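11S globulin (Wrightia tinctoria, PDB 5WXU) binds the plant hormone auxin (indole-3-acetic acid) and probably serves as a hexameric seed storage protein of the cupin-type 11S globulin family. Local coordinates at residues 416-420 against 421-425; 438-442 against 443-447. All blocks are in the same frame, centred on the assembly; numbering follows the deposited sequence.

Contact 1 of 2, residues 416-420 against 421-425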
ATOM      1  N   ALA B 416      21.101  -6.576   9.263  1.00 21.11           N
ATOM      2  CA  ALA B 416      21.985  -6.928  10.355  1.00 19.60           C
ATOM      3  C   ALA B 416      22.540  -5.617  10.871  1.00 19.55           C
ATOM      4  O   ALA B 416      22.539  -4.586  10.178  1.00 21.34           O
ATOM      5  CB  ALA B 416      23.066  -7.817   9.876  1.00 23.02           C
ATOM      6  N   THR B 417      23.018  -5.667  12.096  1.00 17.69           N
ATOM      7  CA  THR B 417      23.618  -4.481  12.732  1.00 17.40           C
ATOM      8  C   THR B 417      25.076  -4.867  13.058  1.00 18.32           C
ATOM      9  O   THR B 417      25.334  -5.934  13.652  1.00 18.85           O
ATOM     10  CB  THR B 417      22.857  -4.090  13.978  1.00 20.03           C
ATOM     11  OG1 THR B 417      21.496  -3.708  13.630  1.00 19.93           O
ATOM     12  CG2 THR B 417      23.544  -2.950  14.647  1.00 19.95           C
ATOM     13  N   ALA B 418      26.008  -4.055  12.576  1.00 17.57           N
ATOM     14  CA  ALA B 418      27.428  -4.290  12.728  1.00 18.03           C
ATOM     15  C   ALA B 418      27.953  -3.656  14.023  1.00 16.82           C
ATOM     16  O   ALA B 418      27.573  -2.520  14.431  1.00 18.58           O
ATOM     17  CB  ALA B 418      28.178  -3.732  11.536  1.00 17.94           C
ATOM     18  N   LEU B 419      28.917  -4.345  14.604  1.00 17.34           N
ATOM     19  CA  LEU B 419      29.691  -3.846  15.724  1.00 18.75           C
ATOM     20  C   LEU B 419      31.098  -3.362  15.343  1.00 18.89           C
ATOM     21  O   LEU B 419      31.824  -2.838  16.198  1.00 22.14           O
ATOM     22  CB  LEU B 419      29.805  -4.975  16.754  1.00 20.14           C
ATOM     23  CG  LEU B 419      28.555  -5.225  17.606  1.00 20.55           C
ATOM     24  CD1 LEU B 419      28.653  -6.566  18.264  1.00 19.41           C
ATOM     25  CD2 LEU B 419      28.507  -4.105  18.641  1.00 21.31           C
ATOM     26  N   VAL B 420      31.487  -3.509  14.086  1.00 18.74           N
ATOM     27  CA  VAL B 420      32.756  -3.122  13.551  1.00 19.43           C
ATOM     28  C   VAL B 420      32.530  -2.540  12.174  1.00 21.03           C
ATOM     29  O   VAL B 420      31.707  -3.031  11.435  1.00 20.96           O
ATOM     30  CB  VAL B 420      33.679  -4.354  13.447  1.00 21.89           C
ATOM     31  CG1 VAL B 420      34.924  -4.028  12.635  1.00 23.95           C
ATOM     32  CG2 VAL B 420      34.051  -4.864  14.849  1.00 21.32           C
ATOM     33  N   GLY B 421      33.371  -1.580  11.786  1.00 21.96           N
ATOM     34  CA  GLY B 421      33.375  -1.067  10.411  1.00 20.31           C
ATOM     35  C   GLY B 421      32.616   0.248  10.288  1.00 19.51           C
ATOM     36  O   GLY B 421      32.088   0.788  11.257  1.00 18.13           O
ATOM     37  N   ARG B 422      32.520   0.751   9.085  1.00 19.26           N
ATOM     38  CA  ARG B 422      31.950   2.106   8.863  1.00 20.41           C
ATOM     39  C   ARG B 422      30.504   2.199   9.159  1.00 20.99           C
ATOM     40  O   ARG B 422      30.067   3.274   9.560  1.00 20.94           O
ATOM     41  CB  ARG B 422      32.226   2.706   7.479  1.00 20.35           C
ATOM     42  CG  ARG B 422      33.677   2.680   7.172  1.00 22.84           C
ATOM     43  CD  ARG B 422      34.029   3.654   6.078  1.00 24.57           C
ATOM     44  NE  ARG B 422      33.304   3.589   4.827  1.00 27.77           N
ATOM     45  CZ  ARG B 422      33.480   2.692   3.833  1.00 29.22           C
ATOM     46  NH1 ARG B 422      34.315   1.588   3.952  1.00 27.04           N
ATOM     47  NH2 ARG B 422      32.741   2.855   2.706  1.00 28.95           N
ATOM     48  N   THR B 423      29.774   1.071   9.090  1.00 19.95           N
ATOM     49  CA  THR B 423      28.335   1.089   9.432  1.00 19.85           C
ATOM     50  C   THR B 423      28.098   0.662  10.928  1.00 20.28           C
ATOM     51  O   THR B 423      26.986   0.356  11.341  1.00 19.06           O
ATOM     52  CB  THR B 423      27.568   0.155   8.522  1.00 19.13           C
ATOM     53  OG1 THR B 423      28.168  -1.190   8.562  1.00 20.26           O
ATOM     54  CG2 THR B 423      27.598   0.688   7.104  1.00 20.24           C
ATOM     55  N   SER B 424      29.146   0.657  11.738  1.00 19.41           N
ATOM     56  CA  SER B 424      29.006   0.151  13.098  1.00 19.59           C
ATOM     57  C   SER B 424      28.122   1.028  14.011  1.00 17.96           C
ATOM     58  O   SER B 424      28.050   2.252  13.923  1.00 17.67           O
ATOM     59  CB  SER B 424      30.383  -0.057  13.759  1.00 21.01           C
ATOM     60  OG  SER B 424      30.883   1.164  14.303  1.00 23.59           O
ATOM     61  N   VAL B 425      27.440   0.343  14.901  1.00 18.22           N
ATOM     62  CA  VAL B 425      26.741   0.989  16.017  1.00 19.50           C
ATOM     63  C   VAL B 425      27.754   1.706  16.946  1.00 18.44           C
ATOM     64  O   VAL B 425      27.437   2.714  17.513  1.00 18.83           O
ATOM     65  CB  VAL B 425      25.863  -0.063  16.702  1.00 23.42           C
ATOM     66  CG1 VAL B 425      26.683  -1.133  17.331  1.00 24.45           C
ATOM     67  CG2 VAL B 425      25.034   0.596  17.771  1.00 33.83           C
TER
HETATM   68  O   HOH W   1      25.191  -1.850  10.910  1.00 22.01           O
HETATM   69  O   HOH W   2      30.707  -2.483   8.924  1.00 19.79           O
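Leu-419 and Val-425 run side by side in the same direction, and their methyls meet where CD2 of Leu-419 lies 3.7 Å from CG1 of Val-425. CG1 of Val-425 sits between its own backbone N and carbonyl carbon (chi1 65°), a torsion that turns it back toward the strand end, 3.3 Å from the O of Ala-418. The same oxygen accepts from the N of Val-425 at 2.9 Å in a nearly straight bond (170° at the hydrogen), and the CA of Ser-424 adds a CH···O contact to it. Phe-226 and Val-167 of a neighbouring subunit pack on Leu-419 and Val-425, respectively. Here the strand 416-418 of the C-terminal cupin domain leaves the sheet and passes, through a type I turn from Gly-421 to Ser-424, into the short helix 425-428; Ser-424 is its N-cap, with OG bonded to the N of Arg-427, known to bind auxin though without it in this chain. The other side of the loop is looser and bridged by water. One water accepts from the N of Ala-418 and donates to the O of Thr-423; a second donates to the O of Val-420 and hydrogen-bonds OG1 of Thr-423. Direct contact on this side is slight, CB of Ala-418 standing 3.9 Å from OG1 of Thr-423, and a bound indole-3-acetic acid touches Thr-423 and Arg-422.

Contact 2 of 2, residues 438-442 against 443-447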
ATOM      1  N   PHE B 438      32.795   1.894  29.008  1.00 20.26           N
ATOM      2  CA  PHE B 438      33.866   0.911  28.890  1.00 21.36           C
ATOM      3  C   PHE B 438      35.114   1.293  29.706  1.00 22.72           C
ATOM      4  O   PHE B 438      35.990   0.450  29.843  1.00 24.64           O
ATOM      5  CB  PHE B 438      34.349   0.726  27.448  1.00 22.09           C
ATOM      6  CG  PHE B 438      33.260   0.277  26.462  1.00 18.45           C
ATOM      7  CD1 PHE B 438      32.249  -0.577  26.864  1.00 22.78           C
ATOM      8  CD2 PHE B 438      33.323   0.719  25.141  1.00 20.82           C
ATOM      9  CE1 PHE B 438      31.269  -0.988  25.904  1.00 23.42           C
ATOM     10  CE2 PHE B 438      32.372   0.335  24.208  1.00 20.95           C
ATOM     11  CZ  PHE B 438      31.359  -0.510  24.584  1.00 22.11           C
ATOM     12  N   GLN B 439      35.118   2.478  30.297  1.00 24.08           N
ATOM     13  CA  GLN B 439      36.269   2.993  31.031  1.00 27.63           C
ATOM     14  C   GLN B 439      37.536   3.050  30.173  1.00 26.19           C
ATOM     15  O   GLN B 439      38.627   2.549  30.531  1.00 27.52           O
ATOM     16  CB  GLN B 439      36.378   2.200  32.345  1.00 28.60           C
ATOM     17  CG  GLN B 439      35.150   2.476  33.224  1.00 29.53           C
ATOM     18  CD  GLN B 439      35.290   1.970  34.620  1.00 34.10           C
ATOM     19  OE1 GLN B 439      35.606   0.789  34.829  1.00 42.64           O
ATOM     20  NE2 GLN B 439      35.079   2.851  35.585  1.00 35.47           N
ATOM     21  N   LEU B 440      37.359   3.653  29.011  1.00 25.98           N
ATOM     22  CA  LEU B 440      38.420   3.876  28.061  1.00 23.95           C
ATOM     23  C   LEU B 440      38.831   5.329  28.103  1.00 24.21           C
ATOM     24  O   LEU B 440      38.068   6.249  28.473  1.00 25.35           O
ATOM     25  CB  LEU B 440      37.942   3.580  26.622  1.00 26.08           C
ATOM     26  CG  LEU B 440      37.452   2.171  26.327  1.00 26.51           C
ATOM     27  CD1 LEU B 440      36.985   1.996  24.868  1.00 28.55           C
ATOM     28  CD2 LEU B 440      38.517   1.166  26.609  1.00 26.01           C
ATOM     29  N   THR B 441      40.071   5.558  27.654  1.00 23.09           N
ATOM     30  CA  THR B 441      40.499   6.862  27.351  1.00 24.55           C
ATOM     31  C   THR B 441      39.951   7.229  26.006  1.00 27.74           C
ATOM     32  O   THR B 441      39.551   6.340  25.166  1.00 25.06           O
ATOM     33  CB  THR B 441      42.091   6.942  27.342  1.00 26.29           C
ATOM     34  OG1 THR B 441      42.581   6.042  26.349  1.00 23.98           O
ATOM     35  CG2 THR B 441      42.664   6.531  28.691  1.00 27.06           C
ATOM     36  N   GLN B 442      39.962   8.541  25.755  1.00 27.45           N
ATOM     37  CA  GLN B 442      39.573   9.060  24.448  1.00 30.49           C
ATOM     38  C   GLN B 442      40.247   8.353  23.270  1.00 28.60           C
ATOM     39  O   GLN B 442      39.578   8.045  22.266  1.00 23.58           O
ATOM     40  CB  GLN B 442      39.829  10.568  24.385  1.00 33.69           C
ATOM     41  CG  GLN B 442      39.014  11.268  23.344  1.00 37.38           C
ATOM     42  CD  GLN B 442      39.243  12.756  23.353  1.00 41.81           C
ATOM     43  OE1 GLN B 442      39.219  13.386  22.300  1.00 41.66           O
ATOM     44  NE2 GLN B 442      39.495  13.327  24.545  1.00 40.06           N
ATOM     45  N   ASP B 443      41.588   8.091  23.361  1.00 28.79           N
ATOM     46  CA  ASP B 443      42.283   7.502  22.246  1.00 28.53           C
ATOM     47  C   ASP B 443      41.903   6.035  22.038  1.00 23.64           C
ATOM     48  O   ASP B 443      41.791   5.532  20.881  1.00 26.53           O
ATOM     49  CB  ASP B 443      43.817   7.671  22.388  1.00 34.33           C
ATOM     50  CG  ASP B 443      44.287   9.119  22.108  1.00 47.08           C
ATOM     51  OD1 ASP B 443      43.801   9.772  21.128  1.00 53.47           O
ATOM     52  OD2 ASP B 443      45.183   9.593  22.856  1.00 58.61           O
ATOM     53  N   GLU B 444      41.657   5.339  23.136  1.00 24.13           N
ATOM     54  CA  GLU B 444      41.226   3.925  23.103  1.00 22.37           C
ATOM     55  C   GLU B 444      39.829   3.824  22.399  1.00 23.95           C
ATOM     56  O   GLU B 444      39.583   2.959  21.562  1.00 24.19           O
ATOM     57  CB  GLU B 444      41.101   3.359  24.458  1.00 23.85           C
ATOM     58  CG  GLU B 444      42.455   2.991  25.065  1.00 26.23           C
ATOM     59  CD  GLU B 444      42.339   2.537  26.485  1.00 26.17           C
ATOM     60  OE1 GLU B 444      41.739   3.277  27.277  1.00 29.85           O
ATOM     61  OE2 GLU B 444      42.768   1.420  26.812  1.00 28.35           O
ATOM     62  N   ALA B 445      38.999   4.775  22.730  1.00 22.39           N
ATOM     63  CA  ALA B 445      37.625   4.806  22.168  1.00 23.58           C
ATOM     64  C   ALA B 445      37.692   5.215  20.728  1.00 24.32           C
ATOM     65  O   ALA B 445      36.968   4.665  19.940  1.00 21.55           O
ATOM     66  CB  ALA B 445      36.768   5.749  22.956  1.00 24.97           C
ATOM     67  N   ARG B 446      38.566   6.157  20.345  1.00 22.38           N
ATOM     68  CA  ARG B 446      38.731   6.444  18.906  1.00 27.04           C
ATOM     69  C   ARG B 446      39.183   5.245  18.128  1.00 24.74           C
ATOM     70  O   ARG B 446      38.671   4.989  17.049  1.00 24.39           O
ATOM     71  CB  ARG B 446      39.719   7.574  18.656  1.00 27.43           C
ATOM     72  CG  ARG B 446      39.137   8.882  18.892  1.00 28.88           C
ATOM     73  CD  ARG B 446      40.154   9.980  18.583  1.00 33.08           C
ATOM     74  NE  ARG B 446      39.629  11.113  19.314  1.00 37.63           N
ATOM     75  CZ  ARG B 446      38.654  11.903  18.866  1.00 38.71           C
ATOM     76  NH1 ARG B 446      38.159  11.755  17.631  1.00 41.88           N
ATOM     77  NH2 ARG B 446      38.203  12.883  19.649  1.00 35.14           N
ATOM     78  N   SER B 447      40.203   4.530  18.635  1.00 24.32           N
ATOM     79  CA  SER B 447      40.672   3.353  17.978  1.00 21.94           C
ATOM     80  C   SER B 447      39.538   2.399  17.779  1.00 23.79           C
ATOM     81  O   SER B 447      39.393   1.796  16.707  1.00 27.52           O
ATOM     82  CB  SER B 447      41.783   2.663  18.782  1.00 24.70           C
ATOM     83  OG  SER B 447      42.972   3.491  18.805  1.00 28.01           O
TER
HETATM   84  O   HOH W   3      41.517   2.769  29.895  1.00 33.14           O
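A capping box formed by Thr-441 and Glu-444 starts the helix 442-450, just after the chain leaves the helix 431-438 at the outer end of the C-terminal cupin domain. OE1 of Glu-444 folds back and accepts a nearly straight hydrogen bond (175°) on its anti lone pair from the N of Thr-441, 2.9 Å away. In return the N of Glu-444 makes a weak bond of 3.4 Å to OG1 of Thr-441. OG1 reaches forward to the first turn, lying between the backbone N and carbonyl carbon (chi1 60°). A water bonded to the O of Gln-439 also donates to OE1 of Glu-444, while OE2 forms a salt bridge with Lys-247 of a neighbouring subunit. Beside the capping box, CB of Leu-440 rests 3.8 Å from CB of Glu-444, and CD1 of Leu-440 lies against CA of Ala-445, whose methyl in turn packs on Leu-431 and Ile-435 of the preceding helix. Gln-442, the first residue of the helix, and Arg-446 one turn later extend side by side. OE1 of Gln-442 meets the guanidinium at its edge, 2.9 Å from NH2 of Arg-446 and in its plane, although the amide and guanidinium planes are 51° apart. NH2 also donates to the O of Arg-145 of the neighbouring subunit, so a leucine in place of Arg-446 would probably leave both the Gln-442 amide oxygen and that carbonyl without this donor. The two oxygens of Glu-444 thus divide the work, OE1 serving the cap and OE2 the positive charge of Lys-247, which is likely to keep the carboxylate ionised.

Contact 1 comes first along the chain, and contact 2 follows it within the C-terminal cupin range. Their centres lie about 17 Å apart and their nearest atoms about 8 Å, so they do not touch. The first leads from the strand 416-418, paired with the strand 343-349, into the helix 425-428; the second joins the helices 431-438 and 442-450, farther from the chain's centre. Together they mark the passage from the sheet to the helical extension at one end of the subunit. Both pack against the same neighbouring subunit, so this end of the cupin domain meets that subunit at two separate places, with the bound auxin beside contact 1.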